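Side-chain contacts in peptidoglycan synthetase penicillin-binding protein 3 (PDB 4YE5), which probably binds penicillin and, as a member of the transpeptidase family, is thought to cross-link peptidoglycan in the bacterial cell wall: residues A[126-131]-A[140-145]; A[108-113]-A[117-122]; A[81-86]-A[92-97]; A[62-67]-A[88-93]. All coordinates share one frame; numbering follows the deposited sequence.

Contact 1: A[126-131]-A[140-145]; sequences AVKRKI and VYAELS
K128 and A142 mark where helix 125-132 comes nearest to strand 140-144, their CA atoms 6.6 Å apart, and the gap widens to 8.0 Å between the CA atoms of I131 and V140. This is the packing of an alpha/beta layer: a helix lies against an edge strand of the three-stranded antiparallel sheet in the dimerisation domain. Alternation along the strand gives V140 and A142 to the helix and turns Y141 the other way. On the helix, K128 and I131 are spaced by three residues, almost one turn, and so share one flank. K128 meets the sheet with its aliphatic part: CG, placed opposite the backbone N (chi1 160°), rests 4.0 Å from A142 CB, and the chain bends only at its last torsion, before NZ. A small alanine suits this partly exposed place, its lone methyl letting that methylene come in beside it. The buried end is branched against branched. I131 and V140 cross at about a right angle, and I131 also leans on L95, V98 and L99 of helix 87-99. No hydrogen bond joins the two segments; the closest touch is methyl to methyl, I131 CG2 to V140 CG1 at 3.8 Å.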
loop_
_atom_site.group_PDB
_atom_site.type_symbol
_atom_site.label_atom_id
_atom_site.label_comp_id
_atom_site.label_asym_id
_atom_site.label_seq_id
_atom_site.Cartn_x
_atom_site.Cartn_y
_atom_site.Cartn_z
ATOM N N ALA A 126 30.957 -14.292 5.177
ATOM C CA ALA A 126 32.293 -14.812 4.887
ATOM C C ALA A 126 32.716 -15.876 5.905
ATOM O O ALA A 126 33.272 -16.921 5.547
ATOM C CB ALA A 126 33.309 -13.671 4.851
ATOM N N VAL A 127 32.468 -15.601 7.182
ATOM C CA VAL A 127 32.803 -16.559 8.228
ATOM C C VAL A 127 31.943 -17.823 8.069
ATOM O O VAL A 127 32.459 -18.939 8.165
ATOM C CB VAL A 127 32.634 -15.946 9.633
ATOM C CG1 VAL A 127 32.801 -17.017 10.708
ATOM C CG2 VAL A 127 33.664 -14.801 9.850
ATOM N N LYS A 128 30.643 -17.639 7.816
ATOM C CA LYS A 128 29.732 -18.761 7.555
ATOM C C LYS A 128 30.280 -19.671 6.449
ATOM O O LYS A 128 30.298 -20.890 6.590
ATOM C CB LYS A 128 28.325 -18.273 7.161
ATOM C CG LYS A 128 27.516 -19.373 6.420
ATOM C CD LYS A 128 26.292 -18.835 5.731
ATOM C CE LYS A 128 25.740 -19.820 4.709
ATOM N NZ LYS A 128 26.447 -19.692 3.402
ATOM N N ARG A 129 30.751 -19.074 5.359
ATOM C CA ARG A 129 31.378 -19.852 4.289
ATOM C C ARG A 129 32.635 -20.587 4.752
ATOM O O ARG A 129 32.851 -21.753 4.403
ATOM C CB ARG A 129 31.672 -18.973 3.068
ATOM C CG ARG A 129 30.413 -18.538 2.320
ATOM C CD ARG A 129 30.746 -17.803 1.021
ATOM N NE ARG A 129 31.284 -16.470 1.286
ATOM C CZ ARG A 129 30.538 -15.371 1.373
ATOM N NH1 ARG A 129 29.223 -15.445 1.210
ATOM N NH2 ARG A 129 31.104 -14.198 1.627
ATOM N N LYS A 130 33.467 -19.924 5.544
ATOM C CA LYS A 130 34.655 -20.600 6.054
ATOM C C LYS A 130 34.302 -21.807 6.929
ATOM O O LYS A 130 35.004 -22.826 6.908
ATOM C CB LYS A 130 35.557 -19.638 6.837
ATOM C CG LYS A 130 36.185 -18.541 5.989
ATOM C CD LYS A 130 37.000 -17.577 6.845
ATOM C CE LYS A 130 37.716 -16.552 5.980
ATOM N NZ LYS A 130 38.616 -17.217 4.988
ATOM N N ILE A 131 33.236 -21.685 7.715
ATOM C CA ILE A 131 32.827 -22.793 8.586
ATOM C C ILE A 131 32.425 -23.984 7.716
ATOM O O ILE A 131 32.720 -25.137 8.043
ATOM C CB ILE A 131 31.635 -22.398 9.510
ATOM C CG1 ILE A 131 31.992 -21.212 10.411
ATOM C CG2 ILE A 131 31.146 -23.593 10.338
ATOM C CD1 ILE A 131 32.803 -21.576 11.632
ATOM N N VAL A 140 27.869 -28.482 13.047
ATOM C CA VAL A 140 27.797 -27.039 13.185
ATOM C C VAL A 140 26.990 -26.505 11.996
ATOM O O VAL A 140 27.165 -26.962 10.867
ATOM C CB VAL A 140 29.208 -26.425 13.186
ATOM C CG1 VAL A 140 29.135 -24.928 13.316
ATOM C CG2 VAL A 140 30.045 -27.021 14.312
ATOM N N TYR A 141 26.092 -25.567 12.253
ATOM C CA TYR A 141 25.341 -24.938 11.169
ATOM C C TYR A 141 25.029 -23.476 11.466
ATOM O O TYR A 141 25.144 -22.998 12.612
ATOM C CB TYR A 141 24.055 -25.713 10.843
ATOM C CG TYR A 141 23.107 -25.881 12.016
ATOM C CD1 TYR A 141 23.253 -26.945 12.900
ATOM C CD2 TYR A 141 22.056 -24.982 12.227
ATOM C CE1 TYR A 141 22.392 -27.113 13.971
ATOM C CE2 TYR A 141 21.180 -25.145 13.303
ATOM C CZ TYR A 141 21.357 -26.213 14.167
ATOM O OH TYR A 141 20.504 -26.393 15.230
ATOM N N ALA A 142 24.643 -22.771 10.414
ATOM C CA ALA A 142 24.386 -21.343 10.481
ATOM C C ALA A 142 22.885 -21.052 10.436
ATOM O O ALA A 142 22.170 -21.573 9.583
ATOM C CB ALA A 142 25.083 -20.659 9.326
ATOM N N GLU A 143 22.411 -20.209 11.352
ATOM C CA GLU A 143 21.020 -19.761 11.315
ATOM C C GLU A 143 20.955 -18.294 10.891
ATOM O O GLU A 143 21.469 -17.424 11.583
ATOM C CB GLU A 143 20.318 -19.981 12.666
ATOM C CG GLU A 143 19.722 -21.387 12.812
ATOM C CD GLU A 143 19.063 -21.653 14.173
ATOM O OE1 GLU A 143 19.207 -20.818 15.099
ATOM O OE2 GLU A 143 18.404 -22.717 14.309
ATOM N N LEU A 144 20.350 -18.042 9.735
ATOM C CA LEU A 144 20.235 -16.696 9.174
ATOM C C LEU A 144 19.385 -15.781 10.062
ATOM O O LEU A 144 18.287 -16.152 10.463
ATOM C CB LEU A 144 19.635 -16.775 7.771
ATOM C CG LEU A 144 19.282 -15.442 7.115
ATOM C CD1 LEU A 144 20.546 -14.692 6.740
ATOM C CD2 LEU A 144 18.381 -15.662 5.888
ATOM N N SER A 145 19.903 -14.598 10.382
ATOM C CA SER A 145 19.185 -13.667 11.249
ATOM C C SER A 145 18.117 -12.959 10.421
ATOM O O SER A 145 18.195 -12.921 9.188
ATOM C CB SER A 145 20.117 -12.607 11.848
ATOM O OG SER A 145 19.585 -11.308 11.510
#

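Contact 2: A[108-113]-A[117-122]; sequences AKLSIS and VVLKKD
K109 and V117 bring the end of helix 103-109 up against strand 117-123, an edge strand of the three-stranded sheet. The extended side chain of K109, in the last turn, passes obliquely by V118 and toward the L119 carbonyl: CD lies 3.8 Å from V118 O, and NZ stays 3.7 Å from L119 O, too far for a hydrogen bond. A long, weak ion pair with E105 gives that ammonium a partner. The K109 carbonyl also takes part, its O resting 3.7 Å from V117 CG1. L110 follows and turns into the buried side. Its CD2 meets two partners, V117 CG1 and L119 CD2, each at 4.1 Å, and its side chain crosses both at about a right angle. Leucine suits the spot because a branched tip can serve two neighbours while its CD1 packs on V91 and its CB on A88 of helix 87-99. I112 comes next, beyond the helix, its CD1 reaching V117 CG2 at 4.1 Å from a more exposed position. On the strand, V117 sets CG1 between its own N and carbonyl carbon (chi1 71°), which directs that methyl at L110, while L119 opens a classic beta bulge with K120 opposite I52. With no hydrogen bond across, the segments adhere through apolar contact and lysine methylenes, so burial and shape, rather than polar pairing, hold the helix end to the strand.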
loop_
_atom_site.group_PDB
_atom_site.type_symbol
_atom_site.label_atom_id
_atom_site.label_comp_id
_atom_site.label_asym_id
_atom_site.label_seq_id
_atom_site.Cartn_x
_atom_site.Cartn_y
_atom_site.Cartn_z
ATOM N N ALA A 108 34.019 -26.688 25.887
ATOM C CA ALA A 108 33.099 -26.754 27.019
ATOM C C ALA A 108 31.646 -26.607 26.569
ATOM O O ALA A 108 30.762 -27.335 27.028
ATOM C CB ALA A 108 33.456 -25.684 28.069
ATOM N N LYS A 109 31.387 -25.658 25.679
ATOM C CA LYS A 109 30.039 -25.511 25.149
ATOM C C LYS A 109 29.570 -26.770 24.412
ATOM O O LYS A 109 28.372 -27.097 24.411
ATOM C CB LYS A 109 29.939 -24.300 24.226
ATOM C CG LYS A 109 29.954 -22.973 24.945
ATOM C CD LYS A 109 29.885 -21.834 23.951
ATOM C CE LYS A 109 29.861 -20.492 24.658
ATOM N NZ LYS A 109 29.961 -19.381 23.681
ATOM N N LEU A 110 30.506 -27.481 23.788
ATOM C CA LEU A 110 30.140 -28.655 22.991
ATOM C C LEU A 110 30.133 -29.927 23.835
ATOM O O LEU A 110 29.800 -31.016 23.351
ATOM C CB LEU A 110 31.091 -28.800 21.796
ATOM C CG LEU A 110 30.909 -27.725 20.715
ATOM C CD1 LEU A 110 32.068 -27.752 19.721
ATOM C CD2 LEU A 110 29.572 -27.907 19.995
ATOM N N SER A 111 30.510 -29.779 25.100
ATOM C CA SER A 111 30.590 -30.908 26.015
ATOM C C SER A 111 29.354 -31.002 26.907
ATOM O O SER A 111 29.279 -31.873 27.773
ATOM C CB SER A 111 31.848 -30.814 26.872
ATOM O OG SER A 111 32.995 -31.225 26.144
ATOM N N ILE A 112 28.388 -30.112 26.693
ATOM C CA ILE A 112 27.123 -30.189 27.426
ATOM C C ILE A 112 26.188 -31.241 26.832
ATOM O O ILE A 112 26.534 -31.939 25.878
ATOM C CB ILE A 112 26.378 -28.847 27.463
ATOM C CG1 ILE A 112 25.796 -28.513 26.086
ATOM C CG2 ILE A 112 27.289 -27.735 27.968
ATOM C CD1 ILE A 112 24.852 -27.330 26.106
ATOM N N SER A 113 24.997 -31.352 27.406
ATOM C CA SER A 113 24.029 -32.332 26.948
ATOM C C SER A 113 23.057 -31.674 25.983
ATOM O O SER A 113 22.865 -30.459 26.007
ATOM C CB SER A 113 23.267 -32.925 28.138
ATOM O OG SER A 113 22.414 -31.947 28.716
ATOM N N VAL A 117 23.349 -25.722 20.966
ATOM C CA VAL A 117 24.094 -24.717 21.732
ATOM C C VAL A 117 24.511 -23.579 20.796
ATOM O O VAL A 117 24.951 -23.822 19.678
ATOM C CB VAL A 117 25.318 -25.322 22.504
ATOM C CG1 VAL A 117 26.453 -25.741 21.559
ATOM C CG2 VAL A 117 25.846 -24.337 23.541
ATOM N N VAL A 118 24.324 -22.335 21.228
ATOM C CA VAL A 118 24.817 -21.201 20.454
ATOM C C VAL A 118 26.319 -21.099 20.640
ATOM O O VAL A 118 26.808 -21.126 21.770
ATOM C CB VAL A 118 24.178 -19.863 20.884
ATOM C CG1 VAL A 118 24.839 -18.709 20.136
ATOM C CG2 VAL A 118 22.697 -19.885 20.621
ATOM N N LEU A 119 27.058 -21.004 19.538
ATOM C CA LEU A 119 28.511 -20.893 19.618
ATOM C C LEU A 119 28.941 -19.452 19.404
ATOM O O LEU A 119 29.884 -18.976 20.037
ATOM C CB LEU A 119 29.190 -21.792 18.587
ATOM C CG LEU A 119 28.921 -23.287 18.748
ATOM C CD1 LEU A 119 29.494 -24.045 17.551
ATOM C CD2 LEU A 119 29.507 -23.796 20.062
ATOM N N LYS A 120 28.259 -18.770 18.490
ATOM C CA LYS A 120 28.533 -17.360 18.232
ATOM C C LYS A 120 27.386 -16.696 17.491
ATOM O O LYS A 120 26.825 -17.273 16.552
ATOM C CB LYS A 120 29.831 -17.182 17.445
ATOM C CG LYS A 120 30.339 -15.751 17.465
ATOM C CD LYS A 120 31.684 -15.613 16.794
ATOM C CE LYS A 120 32.141 -14.156 16.836
ATOM N NZ LYS A 120 33.475 -13.974 16.204
ATOM N N LYS A 121 27.045 -15.483 17.922
ATOM C CA LYS A 121 25.979 -14.700 17.309
ATOM C C LYS A 121 26.570 -13.702 16.329
ATOM O O LYS A 121 27.751 -13.359 16.434
ATOM C CB LYS A 121 25.215 -13.912 18.382
ATOM C CG LYS A 121 24.573 -14.763 19.461
ATOM C CD LYS A 121 23.745 -13.909 20.406
ATOM C CE LYS A 121 23.275 -14.709 21.608
ATOM N NZ LYS A 121 22.449 -13.866 22.523
ATOM N N ASP A 122 25.749 -13.239 15.385
ATOM C CA ASP A 122 26.094 -12.096 14.543
ATOM C C ASP A 122 27.394 -12.263 13.721
ATOM O O ASP A 122 28.203 -11.338 13.612
ATOM C CB ASP A 122 26.165 -10.842 15.430
ATOM C CG ASP A 122 26.345 -9.570 14.638
ATOM O OD1 ASP A 122 25.706 -9.438 13.578
ATOM O OD2 ASP A 122 27.154 -8.722 15.062
#

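Contact 3: A[81-86]-A[92-97]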
loop_
_atom_site.group_PDB
_atom_site.type_symbol
_atom_site.label_atom_id
_atom_site.label_comp_id
_atom_site.label_asym_id
_atom_site.label_seq_id
_atom_site.Cartn_x
_atom_site.Cartn_y
_atom_site.Cartn_z
ATOM N N LYS A 81 48.199 -30.915 9.334
ATOM C CA LYS A 81 48.413 -32.099 10.173
ATOM C C LYS A 81 47.075 -32.568 10.755
ATOM O O LYS A 81 46.136 -31.776 10.856
ATOM C CB LYS A 81 49.393 -31.783 11.316
ATOM C CG LYS A 81 50.797 -31.342 10.861
ATOM C CD LYS A 81 51.620 -32.520 10.324
ATOM C CE LYS A 81 52.836 -32.046 9.532
ATOM N NZ LYS A 81 52.441 -31.268 8.319
ATOM N N PRO A 82 46.985 -33.854 11.143
ATOM C CA PRO A 82 45.740 -34.368 11.733
ATOM C C PRO A 82 45.334 -33.598 12.986
ATOM O O PRO A 82 46.186 -33.013 13.669
ATOM C CB PRO A 82 46.094 -35.814 12.092
ATOM C CG PRO A 82 47.216 -36.173 11.138
ATOM C CD PRO A 82 48.006 -34.908 10.991
ATOM N N VAL A 83 44.039 -33.602 13.271
ATOM C CA VAL A 83 43.487 -32.828 14.381
ATOM C C VAL A 83 44.065 -33.349 15.712
ATOM O O VAL A 83 44.411 -32.561 16.593
ATOM C CB VAL A 83 41.940 -32.858 14.367
ATOM C CG1 VAL A 83 41.368 -32.158 15.585
ATOM C CG2 VAL A 83 41.394 -32.214 13.070
ATOM N N GLY A 84 44.186 -34.670 15.839
ATOM C CA GLY A 84 44.900 -35.263 16.966
ATOM C C GLY A 84 44.071 -35.610 18.193
ATOM O O GLY A 84 44.547 -36.296 19.079
ATOM N N VAL A 85 42.834 -35.126 18.251
ATOM C CA VAL A 85 41.916 -35.477 19.331
ATOM C C VAL A 85 40.584 -35.825 18.690
ATOM O O VAL A 85 40.473 -35.769 17.469
ATOM C CB VAL A 85 41.726 -34.314 20.340
ATOM C CG1 VAL A 85 42.980 -34.152 21.204
ATOM C CG2 VAL A 85 41.383 -33.000 19.617
ATOM N N THR A 86 39.587 -36.180 19.500
ATOM C CA THR A 86 38.259 -36.526 18.989
ATOM C C THR A 86 37.188 -35.738 19.696
ATOM O O THR A 86 37.472 -34.984 20.636
ATOM C CB THR A 86 37.929 -38.043 19.151
ATOM O OG1 THR A 86 37.764 -38.368 20.542
ATOM C CG2 THR A 86 39.030 -38.913 18.553
ATOM N N ALA A 92 36.115 -28.257 18.491
ATOM C CA ALA A 92 36.516 -26.957 19.032
ATOM C C ALA A 92 37.809 -26.458 18.383
ATOM O O ALA A 92 37.915 -25.290 18.029
ATOM C CB ALA A 92 36.657 -27.010 20.579
ATOM N N ARG A 93 38.778 -27.356 18.216
ATOM C CA ARG A 93 40.062 -27.006 17.599
ATOM C C ARG A 93 39.905 -26.545 16.161
ATOM O O ARG A 93 40.585 -25.620 15.708
ATOM C CB ARG A 93 41.012 -28.200 17.624
ATOM C CG ARG A 93 41.950 -28.184 18.782
ATOM C CD ARG A 93 42.836 -29.404 18.799
ATOM N NE ARG A 93 43.521 -29.501 20.082
ATOM C CZ ARG A 93 44.402 -30.442 20.394
ATOM N NH1 ARG A 93 44.725 -31.398 19.517
ATOM N NH2 ARG A 93 44.961 -30.422 21.583
ATOM N N LEU A 94 39.027 -27.217 15.429
ATOM C CA LEU A 94 38.764 -26.844 14.046
ATOM C C LEU A 94 38.089 -25.479 13.982
ATOM O O LEU A 94 38.411 -24.645 13.134
ATOM C CB LEU A 94 37.910 -27.923 13.359
ATOM C CG LEU A 94 38.625 -29.238 13.046
ATOM C CD1 LEU A 94 37.632 -30.362 12.750
ATOM C CD2 LEU A 94 39.603 -29.057 11.864
ATOM N N LEU A 95 37.161 -25.243 14.898
ATOM C CA LEU A 95 36.327 -24.043 14.858
ATOM C C LEU A 95 37.034 -22.809 15.382
ATOM O O LEU A 95 36.773 -21.699 14.912
ATOM C CB LEU A 95 35.084 -24.225 15.726
ATOM C CG LEU A 95 33.868 -24.922 15.159
ATOM C CD1 LEU A 95 32.799 -25.010 16.254
ATOM C CD2 LEU A 95 33.382 -24.126 13.976
ATOM N N ALA A 96 37.871 -23.003 16.395
ATOM C CA ALA A 96 38.454 -21.879 17.143
ATOM C C ALA A 96 39.072 -20.758 16.286
ATOM O O ALA A 96 38.707 -19.588 16.454
ATOM C CB ALA A 96 39.443 -22.388 18.215
ATOM N N PRO A 97 39.983 -21.100 15.351
ATOM C CA PRO A 97 40.565 -20.017 14.539
ATOM C C PRO A 97 39.580 -19.354 13.588
ATOM O O PRO A 97 39.766 -18.194 13.212
ATOM C CB PRO A 97 41.658 -20.728 13.731
ATOM C CG PRO A 97 41.268 -22.159 13.727
ATOM C CD PRO A 97 40.607 -22.403 15.046
#
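R93 and V85 cross at about a right angle, and V83 and L94 do the same one step deeper; through these two crossings the loop leading into helix 87-99 of the dimerisation domain folds back onto that same helix. R93 stands up from the helix surface with its chain extended from CG to NE, after a first torsion (chi1 -96°) well away from a staggered value. That carries the guanidinium out to the loop, where its surroundings divide by direction. Over one face lies V85, whose CG1 is 3.7 Å from R93 NH1; CG2 is equally near that nitrogen and also reaches the R93 CD. A beta-branched valine fits here, since its pair of methyls makes a broad apolar pad against one face of the flat cation. At the edge, near the plane, comes the carbonyl of V83. G84 sits between these two partners with a positive phi, where a side chain would strike the preceding carbonyl O, so glycine lets the loop turn from V83 to V85. V83 itself is buried: its CG2 lies 3.8 Å from L94 CD2, and its side chain also touches P64, H76 and A90. Leucine suits the helix position because its branch reaches down to this valine while R93, one residue earlier, reaches out to the partly exposed V85 and the V83 carbonyl. The polar link is a single hydrogen bond, R93 NH1 to V83 O at 3.2 Å, moderately bent (140° at the hydrogen), with NH1 in the carbonyl plane of V83 at a C=O...N angle of 158°.

Contact 4: A[62-67]-A[88-93]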
loop_
_atom_site.group_PDB
_atom_site.type_symbol
_atom_site.label_atom_id
_atom_site.label_comp_id
_atom_site.label_asym_id
_atom_site.label_seq_id
_atom_site.Cartn_x
_atom_site.Cartn_y
_atom_site.Cartn_z
ATOM N N PHE A 62 31.968 -37.062 17.144
ATOM C CA PHE A 62 32.823 -36.741 15.985
ATOM C C PHE A 62 34.197 -37.404 16.042
ATOM O O PHE A 62 34.876 -37.368 17.064
ATOM C CB PHE A 62 32.954 -35.205 15.813
ATOM C CG PHE A 62 33.871 -34.775 14.681
ATOM C CD1 PHE A 62 33.521 -35.003 13.348
ATOM C CD2 PHE A 62 35.066 -34.108 14.953
ATOM C CE1 PHE A 62 34.365 -34.578 12.297
ATOM C CE2 PHE A 62 35.921 -33.683 13.913
ATOM C CZ PHE A 62 35.573 -33.924 12.585
ATOM N N ILE A 63 34.600 -38.025 14.937
ATOM C CA ILE A 63 35.962 -38.532 14.787
ATOM C C ILE A 63 36.562 -37.951 13.509
ATOM O O ILE A 63 36.070 -38.243 12.427
ATOM C CB ILE A 63 36.001 -40.078 14.680
ATOM C CG1 ILE A 63 35.341 -40.716 15.903
ATOM C CG2 ILE A 63 37.450 -40.574 14.546
ATOM C CD1 ILE A 63 35.178 -42.214 15.792
ATOM N N PRO A 64 37.608 -37.109 13.631
ATOM C CA PRO A 64 38.136 -36.440 12.431
ATOM C C PRO A 64 38.854 -37.426 11.500
ATOM O O PRO A 64 39.504 -38.367 11.943
ATOM C CB PRO A 64 39.139 -35.421 12.996
ATOM C CG PRO A 64 39.593 -36.064 14.320
ATOM C CD PRO A 64 38.341 -36.729 14.857
ATOM N N THR A 65 38.717 -37.175 10.206
ATOM C CA THR A 65 39.319 -37.996 9.171
ATOM C C THR A 65 40.728 -37.514 8.853
ATOM O O THR A 65 40.947 -36.332 8.602
ATOM C CB THR A 65 38.454 -37.933 7.897
ATOM O OG1 THR A 65 37.186 -38.547 8.172
ATOM C CG2 THR A 65 39.133 -38.655 6.724
ATOM N N THR A 66 41.675 -38.443 8.867
ATOM C CA THR A 66 43.066 -38.144 8.558
ATOM C C THR A 66 43.246 -37.960 7.048
ATOM O O THR A 66 42.745 -38.765 6.246
ATOM C CB THR A 66 43.987 -39.249 9.096
ATOM O OG1 THR A 66 43.866 -39.305 10.529
ATOM C CG2 THR A 66 45.438 -38.974 8.728
ATOM N N CYS A 67 43.925 -36.878 6.658
ATOM C CA CYS A 67 44.184 -36.623 5.240
ATOM C C CYS A 67 45.205 -37.626 4.722
ATOM O O CYS A 67 46.229 -37.856 5.355
ATOM C CB CYS A 67 44.655 -35.177 5.017
ATOM S SG CYS A 67 43.417 -33.926 5.489
ATOM N N ALA A 88 34.229 -33.294 21.091
ATOM C CA ALA A 88 34.089 -31.845 21.299
ATOM C C ALA A 88 35.418 -31.147 21.143
ATOM O O ALA A 88 35.500 -30.052 20.564
ATOM C CB ALA A 88 33.517 -31.543 22.683
ATOM N N ALA A 89 36.457 -31.790 21.663
ATOM C CA ALA A 89 37.796 -31.237 21.596
ATOM C C ALA A 89 38.202 -31.048 20.134
ATOM O O ALA A 89 38.740 -30.009 19.776
ATOM C CB ALA A 89 38.783 -32.122 22.338
ATOM N N ALA A 90 37.923 -32.036 19.285
ATOM C CA ALA A 90 38.283 -31.927 17.868
ATOM C C ALA A 90 37.483 -30.839 17.144
ATOM O O ALA A 90 38.047 -30.043 16.381
ATOM C CB ALA A 90 38.117 -33.284 17.160
ATOM N N VAL A 91 36.174 -30.795 17.385
ATOM C CA VAL A 91 35.341 -29.780 16.766
ATOM C C VAL A 91 35.799 -28.395 17.204
ATOM O O VAL A 91 35.871 -27.464 16.386
ATOM C CB VAL A 91 33.828 -29.948 17.103
ATOM C CG1 VAL A 91 32.989 -28.836 16.420
ATOM C CG2 VAL A 91 33.326 -31.334 16.692
ATOM N N ALA A 92 36.115 -28.257 18.491
ATOM C CA ALA A 92 36.516 -26.957 19.032
ATOM C C ALA A 92 37.809 -26.458 18.383
ATOM O O ALA A 92 37.915 -25.290 18.029
ATOM C CB ALA A 92 36.657 -27.010 20.579
ATOM N N ARG A 93 38.778 -27.356 18.216
ATOM C CA ARG A 93 40.062 -27.006 17.599
ATOM C C ARG A 93 39.905 -26.545 16.161
ATOM O O ARG A 93 40.585 -25.620 15.708
ATOM C CB ARG A 93 41.012 -28.200 17.624
ATOM C CG ARG A 93 41.950 -28.184 18.782
ATOM C CD ARG A 93 42.836 -29.404 18.799
ATOM N NE ARG A 93 43.521 -29.501 20.082
ATOM C CZ ARG A 93 44.402 -30.442 20.394
ATOM N NH1 ARG A 93 44.725 -31.398 19.517
ATOM N NH2 ARG A 93 44.961 -30.422 21.583
#
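F62 packs against A90 and V91 of helix 87-99, and this is the tight half of the contact. The CD2-CE2 edge of the ring does most of the work. F62 CD2 lies 3.7 Å from V91 CG2 and 3.9 Å from A90 CB, so a single ring carbon touches two consecutive helix residues, and F62 CE2 is likewise 3.9 Å from A90 CB. The two come from different directions: the A90 methyl meets the ring at its edge, near the plane, whereas V91 approaches obliquely and its CG2 also reaches back to the F62 CB. The torsion at F62 sets CG opposite the backbone N (chi1 177°), which swings the ring toward the helix. Alanine suits its place because a lone methyl lets both the phenyl edge and the P64 ring come close, with P64 CD 4.1 Å from A90 CB. P64 N lies over one face of the F62 ring, 3.8 Å above its plane and offset toward the rim. H76 adds an edge-to-face ring contact to F62, and a backbone hydrogen bond links F62 to G87 at the helix start.

Between F62 and P64, which turn toward the helix, I63 turns away and is exposed. Beyond P64 the chain runs off from the helix, with T66 exposed, and its ties are to its own loop: T65 N hydrogen-bonds to H76 ND1. The whole is a long loop between helices 56-61 and 87-99 of the dimerisation domain, cross-linked within itself by the C67-C75 disulfide.

How the contacts relate
Helix 87-99 ties the set together. Contacts 3 and 4, with centres about 5 Å apart, use it directly and share A92 and R93. Contact 2, centred about 16 Å from both, meets the helix through L110, whose CD1 lies 3.6 Å from V91 CG1. L95 of contact 3 touches both contact 1, through I131 (CD2 to I131 CD1 3.5 Å), and contact 2, through L119 (CD1 to L119 CD1 3.7 Å). Contacts 1 and 2, about 14 Å apart between centres, use the two outer strands of one three-stranded sheet. All four lie in the dimerisation-domain range, separate in sequence from the transpeptidase range; their centres are about 35 to 53 Å from the chain's centre.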